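Local coordinates for protein phosphatidylinositol-specific phospholipase C1 (Streptomyces antibioticus, PDB 3H4X) that belongs to the calcium-dependent branch of the phosphatidylinositol-specific phospholipase C family and folds as a single-chain alpha/beta barrel, at residues A[40-45]-A[99-104]; A[71-76]-A[80-85]; A[241-246]-A[257-262]. All coordinates share one frame; numbering follows the deposited sequence.

Contact 1: residues A[40-45]-A[99-104]; sequences YEKEKY and SRDQDF. With EOH (ethanol), chain G.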
# COMPACT_ATOMS: atom_id res chain seq x y z
N TYR A 40 -9.74 6.14 -4.28
CA TYR A 40 -9.73 7.28 -5.19
C TYR A 40 -11.06 7.39 -5.94
O TYR A 40 -11.24 8.30 -6.75
CB TYR A 40 -8.60 7.11 -6.22
CG TYR A 40 -8.79 5.85 -7.02
CD1 TYR A 40 -9.54 5.86 -8.19
CD2 TYR A 40 -8.28 4.63 -6.59
CE1 TYR A 40 -9.75 4.71 -8.92
CE2 TYR A 40 -8.48 3.47 -7.30
CZ TYR A 40 -9.22 3.51 -8.47
OH TYR A 40 -9.45 2.38 -9.22
N GLU A 41 -11.98 6.48 -5.68
CA GLU A 41 -13.26 6.49 -6.38
C GLU A 41 -14.24 7.49 -5.77
O GLU A 41 -14.49 7.48 -4.57
CB GLU A 41 -13.88 5.09 -6.43
CG GLU A 41 -13.08 4.13 -7.30
CD GLU A 41 -13.82 2.85 -7.60
OE1 GLU A 41 -14.42 2.28 -6.67
OE2 GLU A 41 -13.79 2.42 -8.77
N LYS A 42 -14.78 8.36 -6.62
CA LYS A 42 -15.67 9.42 -6.18
C LYS A 42 -16.91 8.89 -5.46
O LYS A 42 -17.46 9.55 -4.59
CB LYS A 42 -16.05 10.31 -7.37
CG LYS A 42 -14.88 11.13 -7.91
CD LYS A 42 -15.20 11.79 -9.25
CE LYS A 42 -15.05 10.82 -10.41
NZ LYS A 42 -15.21 11.50 -11.73
N GLU A 43 -17.33 7.68 -5.82
CA GLU A 43 -18.49 7.04 -5.19
C GLU A 43 -18.24 6.72 -3.71
O GLU A 43 -19.18 6.70 -2.91
CB GLU A 43 -18.87 5.77 -5.94
CG GLU A 43 -20.09 5.04 -5.40
CD GLU A 43 -20.34 3.73 -6.11
OE1 GLU A 43 -19.41 3.21 -6.76
OE2 GLU A 43 -21.47 3.20 -6.01
N LYS A 44 -16.99 6.47 -3.36
CA LYS A 44 -16.63 6.20 -1.97
C LYS A 44 -16.35 7.50 -1.22
O LYS A 44 -16.86 7.71 -0.11
CB LYS A 44 -15.40 5.29 -1.88
CG LYS A 44 -15.58 3.91 -2.47
CD LYS A 44 -14.52 2.96 -1.92
CE LYS A 44 -14.56 1.61 -2.60
NZ LYS A 44 -14.13 1.71 -4.01
N TYR A 45 -15.54 8.36 -1.83
CA TYR A 45 -15.10 9.61 -1.23
C TYR A 45 -15.16 10.70 -2.28
O TYR A 45 -14.51 10.61 -3.32
CB TYR A 45 -13.68 9.45 -0.68
CG TYR A 45 -13.60 8.49 0.48
CD1 TYR A 45 -14.18 8.81 1.70
CD2 TYR A 45 -12.97 7.26 0.36
CE1 TYR A 45 -14.14 7.94 2.76
CE2 TYR A 45 -12.92 6.37 1.42
CZ TYR A 45 -13.50 6.72 2.62
OH TYR A 45 -13.46 5.84 3.69
N SER A 99 -11.72 20.93 -9.43
CA SER A 99 -12.18 19.84 -10.28
C SER A 99 -11.34 18.60 -9.99
O SER A 99 -10.17 18.70 -9.63
CB SER A 99 -12.08 20.22 -11.76
OG SER A 99 -10.74 20.48 -12.12
N ARG A 100 -11.95 17.44 -10.14
CA ARG A 100 -11.31 16.19 -9.78
C ARG A 100 -10.74 15.50 -11.03
O ARG A 100 -10.32 16.18 -11.97
CB ARG A 100 -12.29 15.32 -8.99
CG ARG A 100 -12.70 15.97 -7.67
CD ARG A 100 -13.92 15.32 -7.06
NE ARG A 100 -15.12 15.54 -7.87
CZ ARG A 100 -16.28 14.95 -7.66
NH1 ARG A 100 -16.42 14.09 -6.66
NH2 ARG A 100 -17.32 15.20 -8.45
N ASP A 101 -10.69 14.17 -11.03
CA ASP A 101 -10.12 13.43 -12.16
C ASP A 101 -8.67 13.84 -12.45
O ASP A 101 -8.25 13.90 -13.61
CB ASP A 101 -10.98 13.58 -13.42
CG ASP A 101 -12.33 12.90 -13.29
OD1 ASP A 101 -12.49 12.01 -12.43
OD2 ASP A 101 -13.24 13.25 -14.07
N GLN A 102 -7.91 14.12 -11.40
CA GLN A 102 -6.49 14.38 -11.57
C GLN A 102 -5.67 13.09 -11.51
O GLN A 102 -6.16 12.04 -11.09
CB GLN A 102 -5.99 15.41 -10.56
CG GLN A 102 -6.74 16.73 -10.64
CD GLN A 102 -6.66 17.34 -12.02
OE1 GLN A 102 -5.58 17.71 -12.48
NE2 GLN A 102 -7.80 17.46 -12.69
N ASP A 103 -4.41 13.19 -11.95
CA ASP A 103 -3.52 12.05 -12.05
C ASP A 103 -2.77 11.77 -10.75
O ASP A 103 -3.10 12.32 -9.70
CB ASP A 103 -2.53 12.26 -13.20
CG ASP A 103 -1.63 13.47 -12.97
OD1 ASP A 103 -1.72 14.12 -11.91
OD2 ASP A 103 -0.81 13.78 -13.87
N PHE A 104 -1.75 10.92 -10.82
CA PHE A 104 -1.02 10.52 -9.62
C PHE A 104 -0.33 11.72 -8.97
O PHE A 104 -0.35 11.87 -7.75
CB PHE A 104 -0.01 9.42 -9.97
CG PHE A 104 0.74 8.86 -8.78
CD1 PHE A 104 0.10 8.62 -7.57
CD2 PHE A 104 2.08 8.53 -8.90
CE1 PHE A 104 0.80 8.08 -6.49
CE2 PHE A 104 2.78 8.00 -7.82
CZ PHE A 104 2.13 7.78 -6.62
C1 EOH G . -14.78 16.43 -11.69
C2 EOH G . -15.76 15.27 -11.66
O EOH G . -14.87 17.22 -10.53

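Contact 2: residues A[71-76]-A[80-85]; sequences SWRVSH and LGNNSN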
# COMPACT_ATOMS: atom_id res chain seq x y z
N SER A 71 2.21 11.40 -17.68
CA SER A 71 1.47 11.19 -16.43
C SER A 71 1.19 9.73 -16.11
O SER A 71 1.03 8.90 -17.02
CB SER A 71 0.17 12.01 -16.39
OG SER A 71 -0.90 11.33 -17.01
N TRP A 72 1.15 9.42 -14.82
CA TRP A 72 0.58 8.17 -14.33
C TRP A 72 -0.90 8.40 -14.12
O TRP A 72 -1.29 9.28 -13.35
CB TRP A 72 1.19 7.77 -12.99
CG TRP A 72 2.44 6.95 -13.05
CD1 TRP A 72 2.53 5.61 -13.24
CD2 TRP A 72 3.77 7.43 -12.88
NE1 TRP A 72 3.85 5.22 -13.21
CE2 TRP A 72 4.63 6.32 -13.00
CE3 TRP A 72 4.33 8.70 -12.66
CZ2 TRP A 72 6.02 6.44 -12.89
CZ3 TRP A 72 5.70 8.81 -12.55
CH2 TRP A 72 6.53 7.69 -12.67
N ARG A 73 -1.73 7.62 -14.80
CA ARG A 73 -3.17 7.79 -14.68
C ARG A 73 -3.69 7.15 -13.41
O ARG A 73 -3.20 6.11 -12.98
CB ARG A 73 -3.89 7.16 -15.86
CG ARG A 73 -3.26 7.41 -17.21
CD ARG A 73 -3.30 8.87 -17.60
NE ARG A 73 -2.90 9.01 -18.99
CZ ARG A 73 -3.72 8.87 -20.03
NH1 ARG A 73 -5.01 8.63 -19.82
NH2 ARG A 73 -3.27 8.99 -21.26
N VAL A 74 -4.71 7.77 -12.82
CA VAL A 74 -5.45 7.17 -11.72
C VAL A 74 -6.83 6.81 -12.26
O VAL A 74 -7.58 7.69 -12.68
CB VAL A 74 -5.61 8.15 -10.55
CG1 VAL A 74 -6.42 7.50 -9.43
CG2 VAL A 74 -4.24 8.60 -10.05
N SER A 75 -7.14 5.52 -12.27
CA SER A 75 -8.39 5.05 -12.86
C SER A 75 -8.61 3.59 -12.52
O SER A 75 -7.66 2.80 -12.51
CB SER A 75 -8.35 5.21 -14.39
OG SER A 75 -9.61 4.95 -14.99
N HIS A 76 -9.86 3.22 -12.26
CA HIS A 76 -10.19 1.82 -12.04
C HIS A 76 -10.12 1.03 -13.34
O HIS A 76 -9.50 -0.03 -13.42
CB HIS A 76 -11.58 1.68 -11.43
CG HIS A 76 -12.00 0.26 -11.21
ND1 HIS A 76 -11.78 -0.40 -10.03
CD2 HIS A 76 -12.59 -0.63 -12.04
CE1 HIS A 76 -12.23 -1.64 -10.12
NE2 HIS A 76 -12.73 -1.81 -11.33
N LEU A 80 -9.30 6.86 -19.65
CA LEU A 80 -9.53 7.88 -20.65
C LEU A 80 -9.40 9.17 -19.85
O LEU A 80 -10.30 9.56 -19.11
CB LEU A 80 -10.93 7.75 -21.25
CG LEU A 80 -11.16 8.47 -22.58
CD1 LEU A 80 -12.51 8.09 -23.17
CD2 LEU A 80 -11.03 9.99 -22.44
N GLY A 81 -8.24 9.80 -19.96
CA GLY A 81 -7.84 10.81 -18.99
C GLY A 81 -7.59 10.13 -17.65
O GLY A 81 -6.76 9.23 -17.55
N ASN A 82 -8.33 10.56 -16.64
CA ASN A 82 -8.30 9.95 -15.31
C ASN A 82 -9.73 9.85 -14.81
O ASN A 82 -10.62 10.51 -15.34
CB ASN A 82 -7.49 10.79 -14.33
CG ASN A 82 -6.05 10.94 -14.74
OD1 ASN A 82 -5.21 10.10 -14.40
ND2 ASN A 82 -5.74 12.00 -15.47
N ASN A 83 -9.95 9.03 -13.80
CA ASN A 83 -11.25 8.94 -13.16
C ASN A 83 -10.98 8.77 -11.68
O ASN A 83 -10.72 7.66 -11.20
CB ASN A 83 -12.07 7.79 -13.75
CG ASN A 83 -13.46 7.69 -13.16
OD1 ASN A 83 -13.74 8.23 -12.10
ND2 ASN A 83 -14.34 6.97 -13.85
N SER A 84 -11.01 9.88 -10.95
CA SER A 84 -10.51 9.90 -9.59
C SER A 84 -11.11 11.05 -8.81
O SER A 84 -11.69 11.98 -9.39
CB SER A 84 -8.99 10.07 -9.60
OG SER A 84 -8.65 11.43 -9.85
N ASN A 85 -10.95 10.99 -7.50
CA ASN A 85 -11.38 12.06 -6.61
C ASN A 85 -10.25 13.01 -6.23
O ASN A 85 -10.38 13.83 -5.33
CB ASN A 85 -12.05 11.49 -5.37
CG ASN A 85 -11.15 10.55 -4.60
OD1 ASN A 85 -9.94 10.51 -4.82
ND2 ASN A 85 -11.73 9.78 -3.68
O HOH W 1 -3.34 12.67 -16.87
O HOH W 2 -6.54 8.85 -22.25
O HOH W 3 -10.07 7.18 -16.78
O HOH W 4 -11.88 5.22 -11.76

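Contact 3: residues A[241-246]-A[257-262]; sequences GDPRER and VVFDGD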
# COMPACT_ATOMS: atom_id res chain seq x y z
N GLY A 241 4.20 -21.35 3.07
CA GLY A 241 5.65 -21.27 3.20
C GLY A 241 6.14 -19.84 3.05
O GLY A 241 5.47 -18.89 3.45
N ASP A 242 7.33 -19.69 2.48
CA ASP A 242 7.87 -18.37 2.19
C ASP A 242 7.50 -18.04 0.76
O ASP A 242 8.03 -18.64 -0.17
CB ASP A 242 9.39 -18.37 2.37
CG ASP A 242 10.00 -17.01 2.17
OD1 ASP A 242 9.38 -16.15 1.51
OD2 ASP A 242 11.12 -16.79 2.68
N PRO A 243 6.56 -17.10 0.56
CA PRO A 243 6.09 -16.82 -0.80
C PRO A 243 7.19 -16.34 -1.73
O PRO A 243 7.05 -16.41 -2.94
CB PRO A 243 5.05 -15.72 -0.59
CG PRO A 243 4.59 -15.90 0.82
CD PRO A 243 5.81 -16.32 1.57
N ARG A 244 8.28 -15.84 -1.16
CA ARG A 244 9.36 -15.29 -1.97
C ARG A 244 10.14 -16.38 -2.72
O ARG A 244 10.92 -16.08 -3.62
CB ARG A 244 10.29 -14.44 -1.11
CG ARG A 244 9.58 -13.22 -0.53
CD ARG A 244 10.31 -12.57 0.63
NE ARG A 244 10.56 -13.51 1.72
CZ ARG A 244 11.11 -13.17 2.88
NH1 ARG A 244 11.44 -11.90 3.11
NH2 ARG A 244 11.33 -14.10 3.80
N GLU A 245 9.90 -17.64 -2.36
CA GLU A 245 10.52 -18.74 -3.07
C GLU A 245 10.02 -18.82 -4.52
O GLU A 245 10.60 -19.54 -5.33
CB GLU A 245 10.29 -20.06 -2.34
CG GLU A 245 10.89 -20.12 -0.93
CD GLU A 245 12.40 -20.22 -0.91
OE1 GLU A 245 13.03 -20.32 -1.98
OE2 GLU A 245 12.98 -20.20 0.21
N ARG A 246 8.96 -18.08 -4.84
CA ARG A 246 8.47 -18.00 -6.22
C ARG A 246 9.44 -17.28 -7.14
O ARG A 246 9.37 -17.44 -8.35
CB ARG A 246 7.11 -17.30 -6.28
CG ARG A 246 7.20 -15.78 -6.13
CD ARG A 246 5.83 -15.11 -6.25
NE ARG A 246 4.90 -15.59 -5.24
CZ ARG A 246 3.69 -15.10 -5.05
NH1 ARG A 246 3.25 -14.11 -5.82
NH2 ARG A 246 2.91 -15.59 -4.10
N VAL A 257 9.35 -7.39 2.13
CA VAL A 257 8.98 -7.55 3.54
C VAL A 257 7.49 -7.26 3.75
O VAL A 257 7.03 -7.11 4.89
CB VAL A 257 9.84 -6.67 4.47
CG1 VAL A 257 11.31 -7.09 4.38
CG2 VAL A 257 9.69 -5.19 4.13
N VAL A 258 6.76 -7.20 2.64
CA VAL A 258 5.33 -6.95 2.63
C VAL A 258 4.68 -8.02 1.75
O VAL A 258 5.22 -8.38 0.70
CB VAL A 258 5.01 -5.54 2.09
CG1 VAL A 258 3.50 -5.27 2.13
CG2 VAL A 258 5.78 -4.49 2.87
N PHE A 259 3.53 -8.52 2.20
CA PHE A 259 2.82 -9.60 1.54
C PHE A 259 1.36 -9.22 1.50
O PHE A 259 0.85 -8.61 2.43
CB PHE A 259 3.03 -10.90 2.32
CG PHE A 259 4.47 -11.29 2.41
CD1 PHE A 259 5.01 -12.20 1.52
CD2 PHE A 259 5.30 -10.72 3.36
CE1 PHE A 259 6.35 -12.54 1.59
CE2 PHE A 259 6.63 -11.06 3.44
CZ PHE A 259 7.16 -11.98 2.55
N ASP A 260 0.69 -9.55 0.40
CA ASP A 260 -0.64 -9.05 0.14
C ASP A 260 -1.44 -10.16 -0.52
O ASP A 260 -1.05 -10.67 -1.57
CB ASP A 260 -0.51 -7.84 -0.80
CG ASP A 260 -1.80 -7.08 -0.98
OD1 ASP A 260 -2.79 -7.69 -1.42
OD2 ASP A 260 -1.82 -5.86 -0.69
N GLY A 261 -2.54 -10.57 0.11
CA GLY A 261 -3.30 -11.70 -0.42
C GLY A 261 -4.69 -11.77 0.15
O GLY A 261 -5.05 -11.05 1.08
N ASP A 262 -5.48 -12.68 -0.42
CA ASP A 262 -6.89 -12.83 -0.08
C ASP A 262 -7.10 -13.33 1.35
O ASP A 262 -6.55 -14.37 1.75
CB ASP A 262 -7.51 -13.81 -1.08
CG ASP A 262 -8.97 -14.06 -0.82
OD1 ASP A 262 -9.76 -13.11 -0.98
OD2 ASP A 262 -9.31 -15.20 -0.46

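Contact 1: residues A[40-45]-A[99-104]
Lys42 reaches across the surface to Asp101, passing over the guanidinium of Arg100 on the way. Its CB comes no nearer than 3.9 Å to NH1 of Arg100. One carbon further out, Lys42 CG lies 3.6 Å from that same Arg100 NH1, on one face of the group. CD carries the packing: it sits 3.6 Å above the guanidinium plane of Arg100, over its centre. The chain then bends at chi3 (-80°), which takes CE past the arginine and brings it 3.5 Å from Asp101 OD1. NZ ends in a salt bridge with Asp101 OD1 at 2.9 Å, although its modelled place is less certain because it crowds another atom nearby. OD1 of Asp101 also accepts from the backbone N of Ser84, so two donors, one a side-chain amine and one a backbone amide, meet the same oxygen.

Arg100 is held at its edge while Lys42 lies over its face. An ethanol oxygen accepts from Arg100 N (3.0 Å) and from Arg100 NE (3.2 Å), the latter nearly straight at 168°. The outer nitrogen NH1 donates to the carbonyl oxygen of Arg46, just beyond 40-45. Lys42 and Asp101 also line a pocket with Asn83 that holds an acetyl group.

Both segments are loops at the C-terminal end of the barrel. Residues 40-45 follow strand 31-36 and lead to helix 48-52, on which Tyr45 packs, whereas 99-104 runs into helix 104-117, with Asp103 as N-cap and Phe104 lying on strand 58-64.

Contact 2: residues A[71-76]-A[80-85]
Val74, Arg73 and Asn82 bury the most surface here, and Asn82 meets the other two chiefly through OD1. This oxygen accepts from the backbone N of Val74 at 2.9 Å, in the carbonyl plane, and lies close to the CA of Arg73. A chi1 of -62° puts CG beside the backbone N of Asn82 and lets OD1 reach the backbone of 73-74. The carbonyl of Val74 is taken as well: Asn83 N donates to Val74 O at 2.9 Å and 168°. Next to this bond, Val74 CG1 packs on Ser84 CB, 3.6 Å away.

Strand 73-74 runs antiparallel to barrel strand 58-64, where Arg73 pairs with Trp64 through the backbone. After three intervening residues the chain comes back, and 80-84 heads about 80° away from the direction of 72-75, so it does not continue as a hairpin arm.

Arg73 bends back at chi2 (-65°), bringing NH1 to the Gly81 carbonyl oxygen at 2.9 Å, on a lone pair; NH2 donates to Leu68 O outside. A water joins Arg73 NH1 to Gly81 N. Another, between Ser71 OG and Asn82 ND2, takes up the far end of the asparagine amide.

Contact 3: residues A[241-246]-A[257-262]
Phe259 projects from its strand into the angle between Pro243 and Arg244, and both side chains run at about a right angle to that of Phe259. With CG anti to the carbonyl carbon (chi1 -60°), the ring extends toward the 3-10 turn at 243-246. Along one side CD1 of Phe259 meets CG of Pro243 at 3.8 Å, an apolar contact, while CE1 comes as close to Pro243 CD. At the ring's far end CZ of Phe259 is 3.7 Å from CD of Arg244. The guanidinium plane stands 71° from the ring plane, with CZ of Phe259 over one guanidinium face and Arg244 NE at the ring's edge; the charged group does not lie over the ring.

Asp242 helps to set how Arg244 is turned. The arginine grips the carboxylate side-on, NE to OD1 and NH2 to OD2, each at 2.9 Å, with NH2 coming from above the carboxylate plane. OD1 gives its syn lone pair to NE and also accepts from the backbone N of Arg244 on its anti side, tilted out of that plane, making an Asx turn at the start of the 3-10 segment. Elsewhere NH1 makes a salt bridge with Asp171 and a hydrogen bond to the Phe256 carbonyl oxygen, and NH2 also donates to Tyr281 OH. Tyr276 meets the Phe259 ring edge-to-face.

Asp260, next along the strand, points the other way, to Lys127 on strand 124-130. Phe259 therefore probably faces outward from the barrel, and the connection from strand 232-236 to strand 258-262, which has a 3-10 turn but no alpha-helix, packs on it where an alpha/beta barrel usually carries a helix.

Overall arrangement
Contacts 1 and 2 form one neighbourhood: their centres lie 8 Å apart, and 71-76 with 80-85 is nested within the chain loop that contact 1 closes. They are tied directly, through a probable hydrogen bond from Asn85 N to Tyr40 O and another between Ser84 OG and Gln102 O. Together they supply all three residues of one acetyl pocket, Lys42 and Asp101 from contact 1 and Asn83 from contact 2. Contact 3 lies on the opposite side of the chain's centre, its own centre about 30 Å from that of contact 1, and Gly241, Asp242 and Glu245 line the pocket of a different acetyl group, probably picked up from the crystallisation liquor. The barrel sheet, reached by strands 73-74 and 258-262, connects contacts 2 and 3.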